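D-alanyl-lipoteichoic acid synthetase (PDB 3BMA) probably takes part in the D-alanylation of lipoteichoic acid, a step of cell wall biogenesis, as a DltD-family protein of the SGNH hydrolase clan. Local coordinates at residues N291-I296 and N332-S337; N40-P45 and N99-Y104; V19-D24 and E51-D56; L63-N68 and K211-L216. The protein carries 1 engineered substitution. All blocks are in the same frame, centred on the assembly; numbering follows the deposited sequence. Where two conformers were deposited one is given.

Interaction 1 (N291-I296 and N332-S337); sequences NPIFII and NIADFS
Phe-294 and Ile-296 bond to Asn-332, Ala-334 and Phe-336 through their backbones, and so join strand 291-296 to strand 333-335 in a worked example of parallel pairing. Each uses both its N-H and its C=O. The amide N of Phe-294 reaches O of Asn-332 at 2.9 Å, and its O takes N of Ala-334 at 2.7 Å. N of Ile-296 binds O of Ala-334 at 3.1 Å, and its O receives N of Phe-336 at 2.8 Å. At the start of the pair, ND2 of Asn-332 gives a weak bond to O of Pro-292, which also accepts from a water at 2.6 Å. At the end of the strand, OD2 of Asp-335 accepts from N of Ser-337 at 3.0 Å, an Asx turn, while OD1 forms a salt bridge with Arg-322.

Apolar contacts divide between the two faces. On one, CD1 of Ile-296 meets CG2 of Ile-333 at 3.8 Å, beneath helix 311-326. On the other, CD1 of Ile-295 touches CB of Ala-334. CG2 of Ile-295, anti to the backbone N, lies in the plane of the Phe-336 ring at its edge, 3.8 Å from CE2; helix 355-369 covers this side.

The two strands, inclined by 15° and joined by a connection that holds helices 301-307 and 311-326, form a beta-alpha-beta crossover, with 333-335 as the outermost strand of the five-stranded parallel sheet, consistent with the SGNH hydrolase clan.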
# COMPACT_ATOMS: atom_id res chain seq x y z
N ASN C 291 29.69 9.75 23.36
CA ASN C 291 30.50 9.94 24.56
C ASN C 291 30.00 11.18 25.30
O ASN C 291 30.42 12.29 25.02
CB ASN C 291 31.98 10.08 24.19
CG ASN C 291 32.90 10.06 25.41
OD1 ASN C 291 32.52 9.61 26.50
ND2 ASN C 291 34.12 10.55 25.22
N PRO C 292 29.08 10.97 26.26
CA PRO C 292 28.46 12.06 26.99
C PRO C 292 29.25 12.49 28.22
O PRO C 292 29.89 11.66 28.88
CB PRO C 292 27.12 11.46 27.42
CG PRO C 292 27.38 10.00 27.53
CD PRO C 292 28.56 9.66 26.70
N ILE C 293 29.21 13.78 28.52
CA ILE C 293 29.57 14.25 29.85
C ILE C 293 28.29 14.67 30.59
O ILE C 293 27.53 15.50 30.10
CB ILE C 293 30.67 15.36 29.85
CG1 ILE C 293 31.08 15.72 31.28
CG2 ILE C 293 30.24 16.60 29.04
CD1 ILE C 293 32.48 16.32 31.41
N PHE C 294 28.06 14.06 31.74
CA PHE C 294 26.88 14.36 32.55
C PHE C 294 27.14 15.45 33.58
O PHE C 294 28.21 15.51 34.19
CB PHE C 294 26.34 13.09 33.22
CG PHE C 294 25.96 12.01 32.25
CD1 PHE C 294 24.74 12.07 31.57
CD2 PHE C 294 26.82 10.96 31.98
CE1 PHE C 294 24.37 11.09 30.67
CE2 PHE C 294 26.47 9.97 31.07
CZ PHE C 294 25.24 10.03 30.42
N ILE C 295 26.15 16.32 33.76
CA ILE C 295 26.25 17.42 34.71
C ILE C 295 25.21 17.22 35.80
O ILE C 295 24.02 17.08 35.51
CB ILE C 295 26.02 18.80 34.02
CG1 ILE C 295 26.74 18.89 32.67
CG2 ILE C 295 26.35 19.96 34.97
CD1 ILE C 295 28.27 18.84 32.72
N ILE C 296 25.66 17.19 37.05
CA ILE C 296 24.74 17.07 38.18
C ILE C 296 24.79 18.37 38.99
O ILE C 296 25.73 18.59 39.75
CB ILE C 296 25.06 15.84 39.06
CG1 ILE C 296 25.17 14.58 38.20
CG2 ILE C 296 23.98 15.66 40.13
CD1 ILE C 296 25.43 13.30 38.99
N ASN C 332 32.12 9.87 32.72
CA ASN C 332 32.35 11.31 32.55
C ASN C 332 31.25 12.09 33.26
O ASN C 332 30.26 12.48 32.65
CB ASN C 332 32.39 11.69 31.06
CG ASN C 332 33.43 10.91 30.27
OD1 ASN C 332 34.55 10.68 30.74
ND2 ASN C 332 33.07 10.52 29.05
N ILE C 333 31.42 12.30 34.56
CA ILE C 333 30.40 12.96 35.38
C ILE C 333 30.97 14.20 36.05
O ILE C 333 31.85 14.10 36.91
CB ILE C 333 29.84 12.02 36.48
CG1 ILE C 333 29.36 10.70 35.90
CG2 ILE C 333 28.73 12.72 37.25
CD1 ILE C 333 29.11 9.63 36.93
N ALA C 334 30.47 15.36 35.65
CA ALA C 334 30.80 16.62 36.30
C ALA C 334 29.79 16.90 37.42
O ALA C 334 28.76 17.54 37.22
CB ALA C 334 30.84 17.76 35.30
N ASP C 335 30.11 16.39 38.61
CA ASP C 335 29.25 16.45 39.78
C ASP C 335 29.47 17.76 40.55
O ASP C 335 30.56 18.02 41.06
CB ASP C 335 29.55 15.25 40.68
CG ASP C 335 28.50 15.02 41.76
OD1 ASP C 335 28.45 13.89 42.28
OD2 ASP C 335 27.74 15.95 42.08
N PHE C 336 28.42 18.57 40.63
CA PHE C 336 28.48 19.86 41.32
C PHE C 336 27.49 19.92 42.48
O PHE C 336 27.30 20.99 43.06
CB PHE C 336 28.20 21.02 40.36
CG PHE C 336 29.14 21.08 39.20
CD1 PHE C 336 30.47 21.46 39.37
CD2 PHE C 336 28.69 20.79 37.91
CE1 PHE C 336 31.34 21.52 38.28
CE2 PHE C 336 29.55 20.85 36.82
CZ PHE C 336 30.88 21.22 37.01
N SER C 337 26.89 18.78 42.82
CA SER C 337 25.84 18.70 43.84
C SER C 337 26.22 19.16 45.25
O SER C 337 25.34 19.45 46.06
CB SER C 337 25.28 17.28 43.90
OG SER C 337 26.23 16.41 44.50
O HOH W 1 35.87 9.05 27.57
O HOH W 2 30.09 9.34 30.10

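Interaction 2 (N40-P45 and N99-Y104); sequences NVRFVP and NKQVVY
Pro-45 and Val-102 mark the place where segments 40-45 and 99-104 converge, and show how parallel neighbours can approach each other over a short length. The axes of the short pieces 43-45 and 101-104 are 45° apart, and the tight part is confined to a few atoms. O of Pro-45 accepts from N of Val-103 at 3.0 Å in an almost straight bond (177°). Beside it, the proline CG packs across CG1 of Val-102 at 3.9 Å, and CG1 of Val-44 presses to 3.4 Å from O of Gln-101.

Toward the strand starts the backbones separate, and long polar side chains cover the distance. Arg-42, with CG anti to the backbone N (chi1 -179°), runs extended to place NH2 2.9 Å from OE1 of Gln-101, on a lone pair of the amide oxygen. Guanidinium and amide are nearly coplanar. A water here, bound weakly by NH2 of Arg-42, also accepts from N of Gln-101 at 3.3 Å, so the looser side is partly hydrated.

Both side chains also donate to the end of helix 355-369: NH1 of Arg-42 to O of Leu-368, and NE2 of Gln-101 to O of Phe-367. Strand 43-47 lies between strands 72-76 and 101-105, the latter being the middle strand of the sheet.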
# COMPACT_ATOMS: atom_id res chain seq x y z
N ASN C 40 31.78 22.06 8.10
CA ASN C 40 32.65 23.24 8.24
C ASN C 40 32.79 23.74 9.68
O ASN C 40 33.84 24.25 10.06
CB ASN C 40 32.17 24.38 7.34
CG ASN C 40 31.96 23.94 5.90
OD1 ASN C 40 32.85 23.33 5.28
ND2 ASN C 40 30.79 24.24 5.35
N VAL C 41 31.72 23.60 10.46
CA VAL C 41 31.74 23.97 11.88
C VAL C 41 31.13 22.88 12.76
O VAL C 41 30.16 22.23 12.38
CB VAL C 41 31.00 25.31 12.16
CG1 VAL C 41 31.90 26.50 11.82
CG2 VAL C 41 29.70 25.37 11.39
N ARG C 42 31.73 22.69 13.93
CA ARG C 42 31.29 21.65 14.86
C ARG C 42 30.26 22.18 15.84
O ARG C 42 30.54 23.08 16.64
CB ARG C 42 32.49 21.06 15.60
CG ARG C 42 32.14 19.95 16.56
CD ARG C 42 33.34 19.58 17.38
NE ARG C 42 33.03 18.56 18.38
CZ ARG C 42 33.80 18.28 19.43
NH1 ARG C 42 34.93 18.95 19.62
NH2 ARG C 42 33.43 17.34 20.28
N PHE C 43 29.05 21.63 15.76
CA PHE C 43 28.01 21.91 16.73
C PHE C 43 27.85 20.71 17.65
O PHE C 43 27.87 19.56 17.19
CB PHE C 43 26.69 22.28 16.05
CG PHE C 43 26.63 23.71 15.56
CD1 PHE C 43 26.17 24.72 16.39
CD2 PHE C 43 27.03 24.03 14.27
CE1 PHE C 43 26.12 26.05 15.94
CE2 PHE C 43 26.98 25.36 13.81
CZ PHE C 43 26.53 26.36 14.65
N VAL C 44 27.73 20.97 18.95
CA VAL C 44 27.67 19.93 19.97
C VAL C 44 26.31 19.99 20.67
O VAL C 44 25.92 21.06 21.16
CB VAL C 44 28.81 20.09 21.02
CG1 VAL C 44 28.76 18.97 22.06
CG2 VAL C 44 30.16 20.11 20.34
N PRO C 45 25.58 18.86 20.70
CA PRO C 45 24.31 18.80 21.40
C PRO C 45 24.47 19.04 22.90
O PRO C 45 25.17 18.30 23.58
CB PRO C 45 23.84 17.35 21.14
CG PRO C 45 24.57 16.93 19.93
CD PRO C 45 25.90 17.57 20.05
N ASN C 99 28.73 8.26 17.01
CA ASN C 99 30.16 8.46 17.36
C ASN C 99 30.53 9.89 17.75
O ASN C 99 31.57 10.41 17.33
CB ASN C 99 31.11 7.96 16.24
CG ASN C 99 30.73 6.59 15.70
OD1 ASN C 99 30.36 6.47 14.54
ND2 ASN C 99 30.84 5.56 16.54
N LYS C 100 29.69 10.52 18.56
CA LYS C 100 29.89 11.93 18.88
C LYS C 100 29.86 12.26 20.37
O LYS C 100 29.43 11.46 21.19
CB LYS C 100 28.90 12.80 18.10
CG LYS C 100 29.56 13.52 16.94
CD LYS C 100 28.80 13.38 15.65
CE LYS C 100 29.67 13.83 14.48
NZ LYS C 100 29.04 13.50 13.17
N GLN C 101 30.36 13.44 20.72
CA GLN C 101 30.32 13.90 22.10
C GLN C 101 29.08 14.76 22.34
O GLN C 101 28.71 15.57 21.50
CB GLN C 101 31.58 14.69 22.45
CG GLN C 101 32.84 13.84 22.58
CD GLN C 101 34.04 14.65 23.04
OE1 GLN C 101 34.29 15.75 22.55
NE2 GLN C 101 34.80 14.11 23.99
N VAL C 102 28.44 14.55 23.49
CA VAL C 102 27.31 15.39 23.93
C VAL C 102 27.47 15.86 25.39
O VAL C 102 28.29 15.33 26.14
CB VAL C 102 25.92 14.69 23.74
CG1 VAL C 102 25.74 14.12 22.33
CG2 VAL C 102 25.69 13.62 24.79
N VAL C 103 26.68 16.87 25.77
CA VAL C 103 26.53 17.29 27.16
C VAL C 103 25.10 16.97 27.60
O VAL C 103 24.14 17.36 26.93
CB VAL C 103 26.80 18.82 27.34
CG1 VAL C 103 26.46 19.28 28.76
CG2 VAL C 103 28.23 19.14 27.01
N TYR C 104 24.96 16.25 28.70
CA TYR C 104 23.65 15.88 29.21
C TYR C 104 23.50 16.26 30.68
O TYR C 104 24.11 15.64 31.55
CB TYR C 104 23.40 14.38 29.01
CG TYR C 104 21.95 13.97 29.13
CD1 TYR C 104 21.11 14.02 28.02
CD2 TYR C 104 21.43 13.53 30.34
CE1 TYR C 104 19.78 13.65 28.12
CE2 TYR C 104 20.10 13.17 30.45
CZ TYR C 104 19.28 13.23 29.34
OH TYR C 104 17.96 12.87 29.44
O HOH W 3 32.27 14.97 18.57

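Interaction 3 (V19-D24 and E51-D56); sequences VATTID and EWLRFD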
# COMPACT_ATOMS: atom_id res chain seq x y z
N VAL C 19 21.29 28.89 19.76
CA VAL C 19 21.09 29.66 20.99
C VAL C 19 19.66 30.21 21.15
O VAL C 19 19.39 30.96 22.08
CB VAL C 19 22.11 30.81 21.11
CG1 VAL C 19 23.53 30.27 21.09
CG2 VAL C 19 21.92 31.83 20.00
N ALA C 20 18.77 29.83 20.23
CA ALA C 20 17.38 30.31 20.24
C ALA C 20 16.58 29.86 21.45
O ALA C 20 15.77 30.62 21.99
CB ALA C 20 16.65 29.89 18.96
N THR C 21 16.84 28.62 21.90
CA THR C 21 16.11 27.96 22.99
C THR C 21 14.60 28.19 22.93
O THR C 21 13.98 28.64 23.90
CB THR C 21 16.68 28.32 24.40
OG1 THR C 21 16.72 29.74 24.58
CG2 THR C 21 18.08 27.74 24.59
N THR C 22 14.02 27.91 21.76
CA THR C 22 12.58 27.96 21.58
C THR C 22 12.07 26.53 21.54
O THR C 22 12.87 25.58 21.61
CB THR C 22 12.17 28.70 20.28
OG1 THR C 22 12.91 28.19 19.16
CG2 THR C 22 12.40 30.20 20.41
N ILE C 23 10.76 26.37 21.43
CA ILE C 23 10.14 25.06 21.29
C ILE C 23 10.54 24.47 19.93
O ILE C 23 10.86 23.29 19.84
CB ILE C 23 8.59 25.14 21.45
CG1 ILE C 23 8.23 25.63 22.85
CG2 ILE C 23 7.95 23.79 21.20
CD1 ILE C 23 6.86 26.24 22.97
N ASP C 24 10.56 25.33 18.91
CA ASP C 24 10.93 24.96 17.55
C ASP C 24 12.36 24.42 17.41
O ASP C 24 12.56 23.39 16.78
CB ASP C 24 10.72 26.14 16.59
CG ASP C 24 9.26 26.32 16.17
OD1 ASP C 24 9.01 27.15 15.27
OD2 ASP C 24 8.38 25.63 16.73
N GLU C 51 18.10 24.97 31.80
CA GLU C 51 19.48 25.31 32.15
C GLU C 51 20.12 26.31 31.20
O GLU C 51 20.87 27.18 31.63
CB GLU C 51 20.34 24.05 32.23
CG GLU C 51 20.42 23.41 33.62
CD GLU C 51 19.19 22.57 33.98
OE1 GLU C 51 19.00 22.31 35.18
OE2 GLU C 51 18.43 22.17 33.06
N TRP C 52 19.82 26.19 29.91
CA TRP C 52 20.44 27.06 28.89
C TRP C 52 19.65 28.34 28.62
O TRP C 52 20.07 29.15 27.80
CB TRP C 52 20.63 26.30 27.57
CG TRP C 52 20.87 24.83 27.69
CD1 TRP C 52 20.05 23.83 27.26
CD2 TRP C 52 22.01 24.18 28.28
NE1 TRP C 52 20.60 22.60 27.55
CE2 TRP C 52 21.80 22.79 28.18
CE3 TRP C 52 23.19 24.65 28.89
CZ2 TRP C 52 22.73 21.85 28.66
CZ3 TRP C 52 24.10 23.72 29.37
CH2 TRP C 52 23.87 22.34 29.25
N LEU C 53 18.52 28.51 29.30
CA LEU C 53 17.61 29.62 29.03
C LEU C 53 18.11 31.00 29.47
O LEU C 53 17.95 31.98 28.74
CB LEU C 53 16.23 29.35 29.64
CG LEU C 53 15.22 28.65 28.73
CD1 LEU C 53 14.01 28.22 29.54
CD2 LEU C 53 14.80 29.56 27.58
N ARG C 54 18.71 31.07 30.67
CA ARG C 54 19.25 32.33 31.17
C ARG C 54 20.74 32.47 30.87
O ARG C 54 21.55 31.63 31.27
CB ARG C 54 18.97 32.51 32.67
CG ARG C 54 17.52 32.89 33.02
CD ARG C 54 17.23 34.39 32.82
NE ARG C 54 16.64 34.67 31.51
CZ ARG C 54 17.26 35.31 30.52
NH1 ARG C 54 16.63 35.51 29.37
NH2 ARG C 54 18.51 35.75 30.66
N PHE C 55 21.08 33.54 30.16
CA PHE C 55 22.43 33.79 29.69
C PHE C 55 23.15 34.81 30.55
O PHE C 55 22.54 35.76 31.05
CB PHE C 55 22.39 34.29 28.25
CG PHE C 55 22.00 33.25 27.23
CD1 PHE C 55 20.67 32.82 27.11
CD2 PHE C 55 22.95 32.72 26.36
CE1 PHE C 55 20.31 31.88 26.15
CE2 PHE C 55 22.59 31.77 25.40
CZ PHE C 55 21.26 31.35 25.30
N ASP C 56 24.46 34.61 30.71
CA ASP C 56 25.35 35.62 31.29
C ASP C 56 26.70 35.61 30.56
O ASP C 56 26.82 35.01 29.49
CB ASP C 56 25.51 35.46 32.82
CG ASP C 56 25.97 34.06 33.23
OD1 ASP C 56 25.19 33.35 33.89
OD2 ASP C 56 27.12 33.68 32.91
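The ring of Phe-55 turns its edge to Thr-21, whose OG1 lies near the ring plane, 4.5 Å from CE1. The ring also stacks with His-59 and His-208, while its tip, CZ, approaches O of Val-19 obliquely at 3.7 Å. CB of Val-19 stands 4.3 Å from the same CZ. The indole of Trp-52 behaves differently: its CB bond starts toward segment 19-24, but the ring swings away to meet Phe-46 edge-to-face, and of its side chain CB stays nearest CG2 of Thr-21. One face of the indole holds CB of Glu-51, over its centre and 4.3 Å above the plane.

Thr-21 therefore carries the contact, illustrating how one small side chain can fit between larger ones. Its backbone takes left-handed helical angles (phi 42°, psi 52°), and its side chain points at the facing loop. OG1 sits between the backbone N and the carbonyl carbon (chi1 54°), where it makes a weak bond to O of Ala-20, 2.9 Å away. OG1 also touches CD2 of Leu-53 at 3.6 Å. CG2 faces O of Trp-52 at 4.0 Å. Van der Waals fit, not polar bonding, joins the two segments.

Just beyond, Thr-22 is the N-cap of helix 23-27. The loop pair packs against strands 72-76 and 101-105: Leu-75 of the former touches Thr-21, Trp-52 and Phe-55 alike, and Trp-52 also reaches Phe-360 of helix 355-369.

Interaction 4 (L63-N68 and K211-L216); sequences LAEKYN and KYLKIL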
# COMPACT_ATOMS: atom_id res chain seq x y z
N LEU C 63 31.05 31.98 25.80
CA LEU C 63 32.47 31.63 25.84
C LEU C 63 32.99 31.00 24.56
O LEU C 63 34.14 31.23 24.17
CB LEU C 63 32.78 30.71 27.03
CG LEU C 63 32.49 31.16 28.46
CD1 LEU C 63 32.88 30.05 29.43
CD2 LEU C 63 33.20 32.46 28.82
N ALA C 64 32.15 30.20 23.90
CA ALA C 64 32.53 29.56 22.63
C ALA C 64 32.65 30.54 21.47
O ALA C 64 33.44 30.33 20.55
CB ALA C 64 31.55 28.44 22.29
N GLU C 65 31.86 31.62 21.52
CA GLU C 65 31.80 32.58 20.42
C GLU C 65 32.92 33.62 20.46
O GLU C 65 33.59 33.84 19.44
CB GLU C 65 30.42 33.27 20.38
CG GLU C 65 30.19 34.19 19.18
CD GLU C 65 30.45 33.50 17.84
OE1 GLU C 65 31.19 34.08 17.02
OE2 GLU C 65 29.91 32.39 17.61
N LYS C 66 33.11 34.26 21.61
CA LYS C 66 34.18 35.25 21.80
C LYS C 66 35.55 34.62 21.57
O LYS C 66 36.37 35.15 20.82
CB LYS C 66 34.09 35.91 23.19
CG LYS C 66 35.38 36.55 23.78
CD LYS C 66 36.03 37.65 22.91
CE LYS C 66 35.24 38.95 22.88
NZ LYS C 66 35.45 39.73 24.12
N TYR C 67 35.78 33.46 22.18
CA TYR C 67 37.10 32.83 22.16
C TYR C 67 37.32 31.87 20.99
O TYR C 67 38.34 31.18 20.94
CB TYR C 67 37.40 32.19 23.52
CG TYR C 67 37.31 33.18 24.66
CD1 TYR C 67 38.23 34.22 24.78
CD2 TYR C 67 36.28 33.10 25.60
CE1 TYR C 67 38.14 35.15 25.81
CE2 TYR C 67 36.18 34.02 26.64
CZ TYR C 67 37.12 35.04 26.73
OH TYR C 67 37.03 35.96 27.76
N ASN C 68 36.37 31.87 20.05
CA ASN C 68 36.45 31.13 18.77
C ASN C 68 36.89 29.67 18.95
O ASN C 68 37.89 29.22 18.37
CB ASN C 68 37.34 31.89 17.77
CG ASN C 68 37.21 31.36 16.34
OD1 ASN C 68 36.23 30.70 15.98
ND2 ASN C 68 38.21 31.65 15.51
N LYS C 211 25.48 40.58 23.15
CA LYS C 211 25.61 41.63 24.16
C LYS C 211 26.65 41.32 25.24
O LYS C 211 27.24 42.24 25.82
CB LYS C 211 24.25 41.95 24.81
CG LYS C 211 23.26 42.76 23.94
CD LYS C 211 23.57 44.26 23.85
CE LYS C 211 24.25 44.64 22.53
NZ LYS C 211 23.39 44.38 21.33
N TYR C 212 26.89 40.03 25.49
CA TYR C 212 27.88 39.60 26.49
C TYR C 212 29.29 39.45 25.92
O TYR C 212 30.24 39.14 26.66
CB TYR C 212 27.43 38.30 27.17
CG TYR C 212 26.20 38.44 28.04
CD1 TYR C 212 26.28 38.98 29.32
CD2 TYR C 212 24.95 38.02 27.58
CE1 TYR C 212 25.15 39.11 30.12
CE2 TYR C 212 23.81 38.14 28.38
CZ TYR C 212 23.92 38.68 29.65
OH TYR C 212 22.80 38.81 30.44
N LEU C 213 29.44 39.65 24.61
CA LEU C 213 30.74 39.55 23.95
C LEU C 213 31.62 40.77 24.22
O LEU C 213 32.85 40.66 24.26
CB LEU C 213 30.58 39.34 22.44
CG LEU C 213 29.85 38.09 21.92
CD1 LEU C 213 29.76 38.12 20.40
CD2 LEU C 213 30.50 36.80 22.39
N LYS C 214 30.99 41.92 24.40
CA LYS C 214 31.71 43.18 24.61
C LYS C 214 32.35 43.28 26.00
O LYS C 214 33.44 43.84 26.15
CB LYS C 214 30.79 44.37 24.36
CG LYS C 214 30.32 44.48 22.92
CD LYS C 214 29.05 45.31 22.80
CE LYS C 214 28.50 45.27 21.38
NZ LYS C 214 27.21 45.99 21.26
N ILE C 215 31.68 42.72 27.01
CA ILE C 215 32.14 42.80 28.40
C ILE C 215 33.28 41.83 28.75
O ILE C 215 33.96 42.01 29.77
CB ILE C 215 30.96 42.64 29.42
CG1 ILE C 215 30.33 41.25 29.32
CG2 ILE C 215 29.92 43.75 29.22
CD1 ILE C 215 29.58 40.80 30.57
N LEU C 216 33.48 40.82 27.91
CA LEU C 216 34.51 39.80 28.13
C LEU C 216 35.90 40.25 27.65
O LEU C 216 36.00 40.92 26.62
CB LEU C 216 34.11 38.48 27.46
CG LEU C 216 33.61 37.33 28.35
CD1 LEU C 216 32.53 37.77 29.35
CD2 LEU C 216 33.12 36.17 27.49
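Leu-63 and Leu-216 begin the contact, their CD2 methyls meeting at 3.9 Å with the side chains at about a right angle. Two residues further along helix 60-66, Glu-65 contributes its aliphatic part: CB and CG each lie 4.1 Å from CD2 of Leu-213, while the carboxylate turns to a salt bridge with Arg-72.

Lys-66 shows how a lysine can be folded to serve a nearby carbonyl. Its CB packs on CD2 of Leu-213 at 3.8 Å, and bends at chi2, chi3 and chi4 (58°, 72° and 78°) curl the chain round to the loop. NZ donates to O of Leu-213 at 2.8 Å, nearly in line with the carbonyl bond. O of Leu-216 is equally near NZ, but at a poor angle for a bond; its closeness would still be electrostatically favourable to the ammonium charge.

Tyr-67 follows, just past the end of the helix. CG of Lys-66 lies 3.6 Å above the centre of its ring, and the far end of that ring bears on Leu-216, with CE2 3.8 Å from CD2. OH binds O of Pro-217, and Phe-220 meets the ring edge-to-face.

The backbone at 213-215 bends like a helix but lacks its bonding pattern. The lysine donor binds the carbonyl at the start of this irregular turn, in a peripheral helix-to-loop junction of the SGNH-like domain, its centre about 23 Å from the centre of the chain.

In the fold
Interactions 1 and 2 belong to one parallel sheet, joined across the neighbouring strands 101-105 and 291-296, where N of Ile-293 probably bonds to O of Val-102. Both are buried and rely on backbone bonds, regular in interaction 1 and reduced to one in interaction 2. Interaction 3 is also buried, yet it joins loops by van der Waals contact without hydrogen bonds between its segments; Trp-52 brings it against Val-103 of interaction 2. Interaction 4 lies farthest from the centre and is partly buried, combining leucine packing with a charged donor. It adjoins interaction 3, where OH of Tyr-212 probably bonds to O of Phe-55. The contrast is between regular pairing in the sheet and side-chain contacts at the loops.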